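Local coordinates for protein imidazoleglycerol-phosphate dehydratase (Pyrococcus furiosus, PDB 5DNX) that catalyses the manganese-dependent dehydration of imidazoleglycerol phosphate to imidazoleacetol phosphate, the sixth step of histidine biosynthesis, at residues D24-H29 with D49-L54; V93-R98 with M157-A162; V105-A110 with H145-A150; S117-F122 with A150-L155. All coordinates share one frame; numbering follows the deposited sequence.

Contact 1. Residues D24-H29 with D49-L54. With MN (manganese (II) ion), chain E; MN (manganese (II) ion), chain D; MN (manganese (II) ion), chain B; 5LD ([(2R)-2-hydroxy-3-(1H-1,2,4-triazol-1-yl)propyl]phosphonic acid), chain F.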
# COMPACT_ATOMS: atom_id res chain seq x y z
N ASP A 24 25.58 -18.35 -39.25
CA ASP A 24 24.50 -18.10 -38.31
C ASP A 24 23.44 -17.40 -39.18
O ASP A 24 23.68 -16.26 -39.66
CB ASP A 24 25.04 -17.21 -37.20
CG ASP A 24 23.98 -16.73 -36.22
OD1 ASP A 24 22.82 -16.57 -36.62
OD2 ASP A 24 24.36 -16.48 -35.04
N LEU A 25 22.31 -18.08 -39.41
CA LEU A 25 21.31 -17.57 -40.36
C LEU A 25 20.62 -16.29 -39.90
O LEU A 25 20.25 -15.45 -40.73
CB LEU A 25 20.25 -18.65 -40.70
CG LEU A 25 20.76 -19.85 -41.49
CD1 LEU A 25 19.60 -20.77 -41.87
CD2 LEU A 25 21.53 -19.41 -42.73
N ILE A 26 20.47 -16.14 -38.59
CA ILE A 26 19.93 -14.90 -38.01
C ILE A 26 20.87 -13.72 -38.26
O ILE A 26 20.44 -12.65 -38.75
CB ILE A 26 19.70 -14.99 -36.49
CG1 ILE A 26 18.85 -16.22 -36.11
CG2 ILE A 26 19.11 -13.69 -35.95
CD1 ILE A 26 17.43 -16.17 -36.55
N LEU A 27 22.14 -13.91 -37.92
CA LEU A 27 23.13 -12.84 -38.13
C LEU A 27 23.30 -12.53 -39.61
O LEU A 27 23.39 -11.37 -39.97
CB LEU A 27 24.49 -13.18 -37.53
CG LEU A 27 25.52 -12.03 -37.55
CD1 LEU A 27 24.98 -10.76 -36.91
CD2 LEU A 27 26.79 -12.51 -36.84
N ASP A 28 23.28 -13.55 -40.46
CA ASP A 28 23.33 -13.29 -41.91
C ASP A 28 22.19 -12.33 -42.36
O ASP A 28 22.41 -11.39 -43.10
CB ASP A 28 23.21 -14.58 -42.72
CG ASP A 28 24.43 -15.44 -42.67
OD1 ASP A 28 25.47 -15.01 -42.16
OD2 ASP A 28 24.34 -16.60 -43.16
N HIS A 29 20.99 -12.60 -41.87
CA HIS A 29 19.84 -11.77 -42.16
C HIS A 29 20.01 -10.35 -41.60
O HIS A 29 19.74 -9.37 -42.29
CB HIS A 29 18.57 -12.41 -41.59
CG HIS A 29 17.32 -11.65 -41.88
ND1 HIS A 29 17.05 -11.09 -43.11
CD2 HIS A 29 16.22 -11.42 -41.12
CE1 HIS A 29 15.86 -10.52 -43.09
NE2 HIS A 29 15.34 -10.71 -41.89
N ASP A 49 33.24 -20.50 -32.85
CA ASP A 49 32.94 -21.57 -31.88
C ASP A 49 31.56 -21.38 -31.25
O ASP A 49 30.71 -22.25 -31.35
CB ASP A 49 34.06 -21.72 -30.83
CG ASP A 49 34.49 -20.41 -30.15
OD1 ASP A 49 33.89 -19.32 -30.38
OD2 ASP A 49 35.48 -20.47 -29.38
N LEU A 50 31.32 -20.22 -30.65
CA LEU A 50 30.05 -19.92 -29.98
C LEU A 50 29.44 -18.64 -30.56
O LEU A 50 30.15 -17.71 -30.92
CB LEU A 50 30.28 -19.71 -28.48
CG LEU A 50 30.89 -20.84 -27.67
CD1 LEU A 50 31.00 -20.35 -26.23
CD2 LEU A 50 30.05 -22.09 -27.81
N ARG A 51 28.11 -18.60 -30.63
CA ARG A 51 27.43 -17.48 -31.26
C ARG A 51 27.77 -16.13 -30.64
O ARG A 51 27.90 -15.16 -31.35
CB ARG A 51 25.92 -17.70 -31.29
CG ARG A 51 25.45 -18.81 -32.23
CD ARG A 51 23.93 -18.94 -32.17
NE ARG A 51 23.29 -17.87 -32.95
CZ ARG A 51 22.12 -17.30 -32.67
NH1 ARG A 51 21.44 -17.61 -31.56
NH2 ARG A 51 21.64 -16.37 -33.49
N HIS A 52 27.92 -16.07 -29.31
CA HIS A 52 28.29 -14.79 -28.70
C HIS A 52 29.61 -14.27 -29.26
O HIS A 52 29.72 -13.08 -29.55
CB HIS A 52 28.38 -14.97 -27.22
CG HIS A 52 28.75 -13.76 -26.41
ND1 HIS A 52 28.07 -13.45 -25.24
CD2 HIS A 52 29.78 -12.88 -26.48
CE1 HIS A 52 28.65 -12.42 -24.66
NE2 HIS A 52 29.70 -12.06 -25.38
N HIS A 53 30.59 -15.14 -29.39
CA HIS A 53 31.89 -14.73 -29.91
C HIS A 53 31.76 -14.23 -31.34
O HIS A 53 32.38 -13.24 -31.71
CB HIS A 53 32.89 -15.88 -29.84
CG HIS A 53 33.17 -16.35 -28.46
ND1 HIS A 53 33.73 -17.58 -28.21
CD2 HIS A 53 33.05 -15.74 -27.25
CE1 HIS A 53 33.91 -17.73 -26.91
NE2 HIS A 53 33.51 -16.62 -26.31
N LEU A 54 30.92 -14.89 -32.12
CA LEU A 54 30.64 -14.45 -33.50
C LEU A 54 30.01 -13.05 -33.56
O LEU A 54 30.48 -12.17 -34.28
CB LEU A 54 29.71 -15.43 -34.20
CG LEU A 54 29.22 -15.02 -35.60
CD1 LEU A 54 30.37 -15.02 -36.60
CD2 LEU A 54 28.07 -15.92 -36.03
MN MN E . 13.19 -10.42 -41.24
MN MN D . 31.15 -10.41 -24.85
MN MN B . 33.76 -16.35 -24.01
O10 5LD F . 37.96 -12.40 -21.91
P9 5LD F . 38.76 -12.94 -23.11
O11 5LD F . 38.74 -11.95 -24.25
O12 5LD F . 40.15 -13.36 -22.74
C8 5LD F . 37.95 -14.47 -23.68
C7 5LD F . 36.42 -14.48 -23.80
O13 5LD F . 35.97 -15.82 -24.08
C6 5LD F . 35.92 -13.60 -24.95
N2 5LD F . 34.53 -13.18 -24.76
N1 5LD F . 33.56 -14.13 -24.45
C5 5LD F . 32.43 -13.44 -24.36
N4 5LD F . 32.65 -12.12 -24.60
C3 5LD F . 33.97 -11.99 -24.88
O HOH W 1 32.87 -9.03 -24.45
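A chi1 of 174° turns the Asp24 carboxylate away from its own amide nitrogen, and a bend at chi3 (78°) brings the Arg51 guanidinium to it, in a salt bridge between the N-terminal ends of helices 25-38 and 51-69. Asp24 is the N-cap of the first helix: its OD1 accepts from Leu27 N at 3.0 Å in a nearly straight bond. Its OD2 takes Arg51 NE at 2.7 Å; OD2 lies close to the guanidinium plane, whereas NE comes to it from well above the carboxylate plane, and the two flat groups are turned 50° apart. Arg51 NH2 adds weaker bonds to both oxygens. Trp55 NE1 also donates to OD2, and Arg51 NH1 makes a further salt bridge to Glu112 of a second subunit, so the arginine links the helix cap to the subunit interface. Beside the charged pair the contact is apolar. Leu54 CD2 packs against Asp24 CB at 3.5 Å, and Leu54 and Leu27 reach toward each other tip to tip, while the CG1 of Ile26 lies near Arg51 NH2.

Both helices also carry metal ligands of the active sites. His29 binds one manganese ion, whereas His52 and His53 bind two others that are bridged by the triazole of the phosphonate inhibitor. Asp49 OD1 is the second-shell group of His53: it receives Leu50 N and His53 ND1 from the same face, the latter at 2.8 Å, which orients the ring and leaves its NE2 to hold manganese at 2.3 Å.

Contact 2. Residues V93-R98 with M157-A162. With 5LD ([(2R)-2-hydroxy-3-(1H-1,2,4-triazol-1-yl)propyl]phosphonic acid), chain H.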
# COMPACT_ATOMS: atom_id res chain seq x y z
N VAL A 93 23.78 7.61 -33.62
CA VAL A 93 25.21 7.31 -33.69
C VAL A 93 25.99 8.61 -33.70
O VAL A 93 25.62 9.58 -34.37
CB VAL A 93 25.54 6.48 -34.95
CG1 VAL A 93 27.05 6.36 -35.15
CG2 VAL A 93 24.88 5.11 -34.88
N ASP A 94 27.10 8.61 -32.96
CA ASP A 94 28.10 9.67 -33.01
C ASP A 94 29.44 8.98 -33.15
O ASP A 94 29.89 8.31 -32.21
CB ASP A 94 28.03 10.50 -31.73
CG ASP A 94 29.17 11.46 -31.57
OD1 ASP A 94 30.04 11.54 -32.48
OD2 ASP A 94 29.22 12.14 -30.52
N ILE A 95 30.08 9.13 -34.30
CA ILE A 95 31.42 8.58 -34.49
C ILE A 95 32.43 9.50 -33.75
O ILE A 95 33.15 10.31 -34.33
CB ILE A 95 31.76 8.33 -35.97
CG1 ILE A 95 30.69 7.43 -36.63
CG2 ILE A 95 33.14 7.68 -36.08
CD1 ILE A 95 30.86 7.29 -38.14
N SER A 96 32.45 9.31 -32.44
CA SER A 96 33.02 10.24 -31.47
C SER A 96 34.44 9.94 -31.05
O SER A 96 35.04 10.75 -30.36
CB SER A 96 32.16 10.12 -30.19
OG SER A 96 32.18 8.75 -29.77
N ASN A 97 34.94 8.75 -31.38
CA ASN A 97 36.13 8.20 -30.77
C ASN A 97 35.99 7.96 -29.25
O ASN A 97 36.98 7.88 -28.53
CB ASN A 97 37.35 9.07 -31.09
CG ASN A 97 38.64 8.29 -31.04
OD1 ASN A 97 38.66 7.10 -31.32
ND2 ASN A 97 39.72 8.94 -30.64
N ARG A 98 34.76 7.82 -28.76
CA ARG A 98 34.49 7.51 -27.36
C ARG A 98 33.58 6.28 -27.30
O ARG A 98 32.38 6.45 -27.23
CB ARG A 98 33.80 8.69 -26.67
CG ARG A 98 34.70 9.88 -26.46
CD ARG A 98 34.00 10.96 -25.62
NE ARG A 98 32.83 11.58 -26.28
CZ ARG A 98 32.81 12.78 -26.87
NH1 ARG A 98 33.91 13.54 -26.94
NH2 ARG A 98 31.68 13.24 -27.36
N MET A 157 21.05 2.74 -41.72
CA MET A 157 20.60 4.07 -42.13
C MET A 157 21.36 5.18 -41.40
O MET A 157 21.72 6.19 -42.00
CB MET A 157 19.11 4.22 -41.87
CG MET A 157 18.52 5.55 -42.31
SD MET A 157 18.42 5.67 -44.09
CE MET A 157 17.57 4.15 -44.42
N ALA A 158 21.56 5.02 -40.08
CA ALA A 158 22.26 6.03 -39.29
C ALA A 158 23.71 6.13 -39.74
O ALA A 158 24.21 7.24 -39.89
CB ALA A 158 22.19 5.75 -37.79
N LEU A 159 24.38 5.00 -39.97
CA LEU A 159 25.77 5.01 -40.41
C LEU A 159 25.92 5.49 -41.85
O LEU A 159 26.94 6.08 -42.20
CB LEU A 159 26.46 3.67 -40.18
CG LEU A 159 26.82 3.44 -38.70
CD1 LEU A 159 27.04 1.98 -38.41
CD2 LEU A 159 28.01 4.28 -38.29
N ARG A 160 24.89 5.30 -42.67
CA ARG A 160 24.90 5.87 -44.01
C ARG A 160 25.15 7.39 -43.94
O ARG A 160 25.96 7.94 -44.70
CB ARG A 160 23.62 5.58 -44.76
CG ARG A 160 23.60 6.07 -46.21
CD ARG A 160 22.18 6.21 -46.77
NE ARG A 160 21.37 5.00 -46.69
CZ ARG A 160 20.11 4.86 -47.14
NH1 ARG A 160 19.49 5.88 -47.73
NH2 ARG A 160 19.47 3.70 -46.99
N VAL A 161 24.47 8.05 -43.01
CA VAL A 161 24.59 9.48 -42.79
C VAL A 161 25.90 9.85 -42.12
O VAL A 161 26.60 10.77 -42.57
CB VAL A 161 23.41 10.02 -41.94
CG1 VAL A 161 23.58 11.53 -41.69
CG2 VAL A 161 22.09 9.72 -42.66
N ALA A 162 26.24 9.12 -41.06
CA ALA A 162 27.40 9.49 -40.23
C ALA A 162 28.75 9.27 -40.94
O ALA A 162 29.73 9.92 -40.60
CB ALA A 162 27.37 8.73 -38.90
O10 5LD H . 33.16 17.24 -30.19
P9 5LD H . 33.08 16.79 -28.75
O11 5LD H . 31.71 16.18 -28.42
O12 5LD H . 34.21 15.82 -28.42
C8 5LD H . 33.23 18.29 -27.76
C7 5LD H . 32.85 18.17 -26.27
O13 5LD H . 32.93 19.45 -25.64
C6 5LD H . 33.81 17.30 -25.48
N2 5LD H . 33.23 16.78 -24.23
N1 5LD H . 32.59 17.66 -23.35
C5 5LD H . 32.22 16.86 -22.32
N4 5LD H . 32.56 15.57 -22.58
C3 5LD H . 33.22 15.55 -23.77
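Val93, next to last in strand 87-94, sets its two methyls on helix 144-162: CG2 rests 4.0 Å from Ala158 CB, and CG1 meets Leu159 CD2 at 3.9 Å, the two side chains crossing at about a right angle. Asp94 points the opposite way and pairs with Arg76. Ile95, centre of an inverse gamma turn, turns back to the helix; its CG1 is anti to the carbonyl carbon (chi1 -55°), and the extended branch carries CD1 to Ala162, 3.9 Å from CB, with Leu159 CD2 also beside it. Leu130 of helix 116-130 touches both Ile95 and Leu159. Ser96 then forms an ST turn, its OG accepting from Arg98 N at 2.9 Å. Beyond it Arg98 grips the phosphonate of the inhibitor with two nearly straight bonds, NH1 to O12 at 2.7 Å and NH2 to O11 at 3.1 Å, while its NE is bridged to Asp85 of a neighbouring subunit. The contact is thus plain sheet-on-helix packing of small and branched side chains: it joins the strand end and the following turn to the last turns of the helix, and the chain beyond carries an arginine whose charge probably offsets part of that of the phosphonate.

Contact 3. Residues V105-A110 with H145-A150. With MN (manganese (II) ion), chain E; MN (manganese (II) ion), chain C; 5LD ([(2R)-2-hydroxy-3-(1H-1,2,4-triazol-1-yl)propyl]phosphonic acid), chain G.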
# COMPACT_ATOMS: atom_id res chain seq x y z
N VAL A 105 16.07 -2.04 -25.03
CA VAL A 105 14.98 -2.72 -25.71
C VAL A 105 14.15 -3.48 -24.70
O VAL A 105 14.56 -3.71 -23.57
CB VAL A 105 15.45 -3.66 -26.87
CG1 VAL A 105 16.16 -2.84 -27.93
CG2 VAL A 105 16.31 -4.82 -26.38
N ASN A 106 12.97 -3.89 -25.14
CA ASN A 106 12.01 -4.59 -24.28
C ASN A 106 11.26 -5.58 -25.14
O ASN A 106 10.27 -5.24 -25.79
CB ASN A 106 11.05 -3.58 -23.63
CG ASN A 106 10.18 -4.21 -22.55
OD1 ASN A 106 10.11 -5.42 -22.40
ND2 ASN A 106 9.50 -3.38 -21.79
N ILE A 107 11.76 -6.81 -25.18
CA ILE A 107 11.18 -7.83 -26.02
C ILE A 107 10.12 -8.57 -25.24
O ILE A 107 10.43 -9.20 -24.23
CB ILE A 107 12.24 -8.81 -26.52
CG1 ILE A 107 13.21 -8.08 -27.46
CG2 ILE A 107 11.58 -10.00 -27.23
CD1 ILE A 107 14.39 -8.93 -27.90
N LYS A 108 8.88 -8.53 -25.72
CA LYS A 108 7.76 -9.21 -25.06
C LYS A 108 7.55 -10.60 -25.64
O LYS A 108 7.38 -11.55 -24.91
CB LYS A 108 6.49 -8.38 -25.20
CG LYS A 108 5.28 -8.90 -24.43
CD LYS A 108 4.11 -7.93 -24.56
CE LYS A 108 3.07 -8.13 -23.48
NZ LYS A 108 2.37 -9.44 -23.62
N ASP A 109 7.57 -10.71 -26.97
CA ASP A 109 7.39 -11.98 -27.69
C ASP A 109 8.74 -12.44 -28.23
O ASP A 109 9.21 -11.98 -29.29
CB ASP A 109 6.38 -11.81 -28.82
CG ASP A 109 4.99 -11.39 -28.31
OD1 ASP A 109 4.62 -11.75 -27.17
OD2 ASP A 109 4.26 -10.70 -29.07
N ALA A 110 9.36 -13.35 -27.50
CA ALA A 110 10.68 -13.88 -27.85
C ALA A 110 10.61 -14.72 -29.11
O ALA A 110 9.56 -15.30 -29.44
CB ALA A 110 11.23 -14.71 -26.69
N HIS A 145 11.95 -10.29 -33.40
CA HIS A 145 12.52 -10.18 -34.75
C HIS A 145 12.32 -8.75 -35.27
O HIS A 145 13.25 -8.16 -35.82
CB HIS A 145 11.83 -11.21 -35.62
CG HIS A 145 12.38 -11.38 -37.01
ND1 HIS A 145 12.48 -12.62 -37.58
CD2 HIS A 145 12.70 -10.49 -37.98
CE1 HIS A 145 12.87 -12.50 -38.84
NE2 HIS A 145 13.03 -11.22 -39.10
N HIS A 146 11.11 -8.21 -35.11
CA HIS A 146 10.86 -6.83 -35.57
C HIS A 146 11.74 -5.80 -34.86
O HIS A 146 12.27 -4.89 -35.48
CB HIS A 146 9.40 -6.48 -35.40
CG HIS A 146 8.46 -7.31 -36.21
ND1 HIS A 146 7.13 -7.42 -35.90
CD2 HIS A 146 8.67 -8.14 -37.27
CE1 HIS A 146 6.53 -8.22 -36.76
NE2 HIS A 146 7.44 -8.69 -37.59
N ILE A 147 11.92 -5.99 -33.55
CA ILE A 147 12.74 -5.08 -32.77
C ILE A 147 14.21 -5.14 -33.19
O ILE A 147 14.85 -4.10 -33.44
CB ILE A 147 12.58 -5.33 -31.24
CG1 ILE A 147 11.16 -4.96 -30.77
CG2 ILE A 147 13.61 -4.54 -30.47
CD1 ILE A 147 10.74 -5.52 -29.41
N VAL A 148 14.74 -6.35 -33.26
CA VAL A 148 16.13 -6.52 -33.57
C VAL A 148 16.43 -6.13 -35.01
O VAL A 148 17.42 -5.43 -35.28
CB VAL A 148 16.61 -7.93 -33.24
CG1 VAL A 148 18.07 -8.13 -33.67
CG2 VAL A 148 16.50 -8.22 -31.72
N GLU A 149 15.56 -6.53 -35.93
CA GLU A 149 15.75 -6.17 -37.33
C GLU A 149 15.62 -4.65 -37.52
O GLU A 149 16.38 -4.06 -38.27
CB GLU A 149 14.83 -6.93 -38.25
CG GLU A 149 15.13 -6.67 -39.73
CD GLU A 149 14.35 -7.54 -40.68
OE1 GLU A 149 13.73 -8.56 -40.27
OE2 GLU A 149 14.37 -7.19 -41.86
N ALA A 150 14.67 -4.01 -36.84
CA ALA A 150 14.59 -2.55 -36.88
C ALA A 150 15.90 -1.90 -36.39
O ALA A 150 16.35 -0.92 -36.99
CB ALA A 150 13.41 -2.05 -36.09
MN MN E . 13.19 -10.42 -41.24
MN MN C . 6.95 -10.16 -39.30
O10 5LD G . 10.87 -5.41 -43.90
P9 5LD G . 11.12 -6.23 -45.18
O11 5LD G . 9.83 -6.82 -45.70
O12 5LD G . 11.87 -5.45 -46.23
C8 5LD G . 12.24 -7.60 -44.75
C7 5LD G . 11.95 -8.39 -43.46
O13 5LD G . 13.05 -9.30 -43.21
C6 5LD G . 10.69 -9.24 -43.57
N2 5LD G . 10.12 -9.56 -42.25
N1 5LD G . 10.95 -10.08 -41.26
C5 5LD G . 10.14 -10.26 -40.22
N4 5LD G . 8.88 -9.89 -40.52
C3 5LD G . 8.88 -9.48 -41.81
O HOH W 2 6.07 -8.56 -40.61
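The metal-binding end of helix 144-162 has its back covered by the loop that follows strand 100-104, and Ile147 makes most of the contact with this loop. Its CG2 lies 4.0 Å from Val105 CG1. The other branch, with CG1 beside the backbone N (chi1 -67°), brings Ile147 CD1 to Ile107 CG1 at 4.1 Å and close to the backbone oxygen of Asn106, at 3.7 Å. Ile107 CD1 extends more loosely to Val148 CG2. An alanine in place of Ile147 is likely to open a gap beneath Val105 and Ile107 and leave the loop less firmly seated on the helix.

Other sides of the same turns face the inhibitor. His145 NE2 and Glu149 OE1 bind one manganese ion, at 2.3 and 2.2 Å, together with the inhibitor's hydroxyl O13 and triazole N1; His29 of this chain and His53 of a neighbouring subunit complete that site. His146 NE2 holds a second ion, which N4 of the triazole and a water also bind. The triazole therefore bridges the two metals. Its C5 sits over one face of the His145 ring, toward the rim, while the edge of the His146 ring is turned to the triazole. His145 ND1 is held by Glu111, and His146 ND1 by Asp86.

The helix thus divides its chemistry by side: apolar branches carry the loop, whereas on adjoining positions imidazoles supply neutral nitrogen donors, and the Glu149 carboxylate probably offsets part of the charge of its manganese.

Contact 4. Residues S117-F122 with A150-L155. With MN (manganese (II) ion), chain D; 5LD ([(2R)-2-hydroxy-3-(1H-1,2,4-triazol-1-yl)propyl]phosphonic acid), chain G.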
# COMPACT_ATOMS: atom_id res chain seq x y z
N SER A 117 21.17 -10.51 -25.51
CA SER A 117 22.63 -10.72 -25.29
C SER A 117 23.42 -10.54 -26.56
O SER A 117 24.41 -9.81 -26.59
CB SER A 117 22.94 -12.13 -24.75
OG SER A 117 24.37 -12.43 -24.88
N LEU A 118 22.96 -11.18 -27.63
CA LEU A 118 23.67 -11.15 -28.90
C LEU A 118 23.59 -9.77 -29.55
O LEU A 118 24.60 -9.27 -30.05
CB LEU A 118 23.13 -12.23 -29.83
CG LEU A 118 23.33 -13.66 -29.32
CD1 LEU A 118 22.73 -14.64 -30.32
CD2 LEU A 118 24.80 -13.98 -29.07
N LEU A 119 22.42 -9.14 -29.52
CA LEU A 119 22.30 -7.76 -30.04
C LEU A 119 23.24 -6.83 -29.31
O LEU A 119 23.97 -6.07 -29.94
CB LEU A 119 20.88 -7.24 -29.93
CG LEU A 119 20.67 -5.77 -30.28
CD1 LEU A 119 20.98 -5.51 -31.74
CD2 LEU A 119 19.24 -5.36 -29.92
N LYS A 120 23.22 -6.88 -27.99
CA LYS A 120 24.09 -6.00 -27.20
C LYS A 120 25.55 -6.22 -27.50
O LYS A 120 26.33 -5.27 -27.59
CB LYS A 120 23.83 -6.16 -25.71
CG LYS A 120 22.56 -5.45 -25.26
CD LYS A 120 22.43 -5.58 -23.72
CE LYS A 120 21.22 -4.87 -23.14
NZ LYS A 120 21.05 -5.27 -21.70
N GLU A 121 25.94 -7.48 -27.63
CA GLU A 121 27.34 -7.77 -27.88
C GLU A 121 27.81 -7.35 -29.28
O GLU A 121 28.94 -6.91 -29.42
CB GLU A 121 27.65 -9.21 -27.57
CG GLU A 121 27.64 -9.44 -26.04
CD GLU A 121 28.59 -8.53 -25.28
OE1 GLU A 121 29.84 -8.75 -25.29
OE2 GLU A 121 28.06 -7.57 -24.66
N PHE A 122 26.94 -7.45 -30.27
CA PHE A 122 27.24 -6.92 -31.58
C PHE A 122 27.41 -5.42 -31.51
O PHE A 122 28.37 -4.89 -32.04
CB PHE A 122 26.16 -7.28 -32.62
CG PHE A 122 26.29 -6.51 -33.90
CD1 PHE A 122 27.17 -6.90 -34.89
CD2 PHE A 122 25.54 -5.36 -34.11
CE1 PHE A 122 27.33 -6.15 -36.06
CE2 PHE A 122 25.69 -4.63 -35.27
CZ PHE A 122 26.58 -5.02 -36.24
N ALA A 150 14.67 -4.01 -36.84
CA ALA A 150 14.59 -2.55 -36.88
C ALA A 150 15.90 -1.90 -36.39
O ALA A 150 16.35 -0.92 -36.99
CB ALA A 150 13.41 -2.05 -36.09
N ALA A 151 16.50 -2.45 -35.34
CA ALA A 151 17.78 -1.95 -34.86
C ALA A 151 18.88 -2.08 -35.95
O ALA A 151 19.64 -1.14 -36.15
CB ALA A 151 18.18 -2.63 -33.58
N PHE A 152 18.98 -3.22 -36.62
CA PHE A 152 19.99 -3.38 -37.68
C PHE A 152 19.71 -2.50 -38.92
O PHE A 152 20.64 -1.90 -39.46
CB PHE A 152 20.16 -4.84 -38.10
CG PHE A 152 21.06 -5.64 -37.19
CD1 PHE A 152 22.41 -5.79 -37.49
CD2 PHE A 152 20.56 -6.23 -36.03
CE1 PHE A 152 23.24 -6.53 -36.67
CE2 PHE A 152 21.39 -7.01 -35.21
CZ PHE A 152 22.73 -7.14 -35.52
N LYS A 153 18.45 -2.41 -39.33
CA LYS A 153 18.06 -1.48 -40.39
C LYS A 153 18.44 -0.05 -40.00
O LYS A 153 19.00 0.71 -40.82
CB LYS A 153 16.55 -1.55 -40.64
CG LYS A 153 16.03 -2.81 -41.33
CD LYS A 153 14.49 -2.76 -41.37
CE LYS A 153 13.91 -3.82 -42.31
NZ LYS A 153 12.43 -3.98 -42.15
N GLY A 154 18.15 0.31 -38.75
CA GLY A 154 18.40 1.66 -38.27
C GLY A 154 19.87 2.01 -38.16
O GLY A 154 20.30 3.12 -38.47
N LEU A 155 20.66 1.03 -37.74
CA LEU A 155 22.11 1.17 -37.73
C LEU A 155 22.66 1.41 -39.13
O LEU A 155 23.51 2.28 -39.32
CB LEU A 155 22.78 -0.04 -37.12
CG LEU A 155 22.89 -0.08 -35.59
CD1 LEU A 155 23.24 -1.50 -35.12
CD2 LEU A 155 23.90 0.94 -35.12
MN MN D . 31.15 -10.41 -24.85
O10 5LD G . 10.87 -5.41 -43.90
P9 5LD G . 11.12 -6.23 -45.18
O11 5LD G . 9.83 -6.82 -45.70
O12 5LD G . 11.87 -5.45 -46.23
C8 5LD G . 12.24 -7.60 -44.75
C7 5LD G . 11.95 -8.39 -43.46
O13 5LD G . 13.05 -9.30 -43.21
C6 5LD G . 10.69 -9.24 -43.57
N2 5LD G . 10.12 -9.56 -42.25
N1 5LD G . 10.95 -10.08 -41.26
C5 5LD G . 10.14 -10.26 -40.22
N4 5LD G . 8.88 -9.89 -40.52
C3 5LD G . 8.88 -9.48 -41.81
O HOH W 1 32.87 -9.03 -24.45
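This is helix-on-helix packing in the core of the subunit, where helices 116-130 and 144-162 lie side by side on a four-stranded mixed beta-sheet. The two short segments run nearly parallel, at 15°, with their axes 12.2 Å apart, a spacing filled by large side chains. Phe122 and Phe152 come from opposite directions and meet obliquely, centroids 4.8 Å apart and planes at 34°. Phe152 CE1 lies over one face of the Phe122 ring, toward its rim. Leu155 CD1 sits at the edge of the Phe122 ring, 4.0 Å from Phe122 CE2. Leu119, with CG anti to the backbone N (chi1 173°), slides past Phe152 so that its CD1 touches Phe152 CE2 at 3.8 Å; the same methyl reaches Ala151 CB more loosely. Replacing Phe122 by an alanine would probably leave the rim of Phe152 and the Leu155 methyl without their aromatic partner and open a gap between the helices. Leu31 and Met30 of helix 25-38 and Trp55 of helix 51-69 cover the phenylalanine pair from the other half of the fold.

Polar residues on the sides of the helices turned away from this contact serve separate active sites: Glu121 OE1 binds a manganese ion that His52 and Glu56 also hold, whereas Lys153, its chain extended beyond CG, donates from NZ to the phosphonate O10 of the inhibitor in a different site at 2.7 Å.

In the fold
Contact 1 comes first along the chain and joins the starts of helices 25-38 and 51-69. Contact 2 opens next (93-98) and closes last (157-162); contacts 3 and 4 fall between its segments and interleave. These three share helix 144-162: contact 3 lies at the metal-binding end, contact 4 follows at Ala150, which both include, their centres about 10 Å apart, and contact 2 takes the far end. Contacts 1 and 2 are on opposite sides of the chain's centre, their centres about 24 Å apart. Contact 1 meets contact 3 at one manganese ion and contact 4 at another, joining the two halves of the subunit through metal sites that neighbouring subunits of the 24-chain assembly complete.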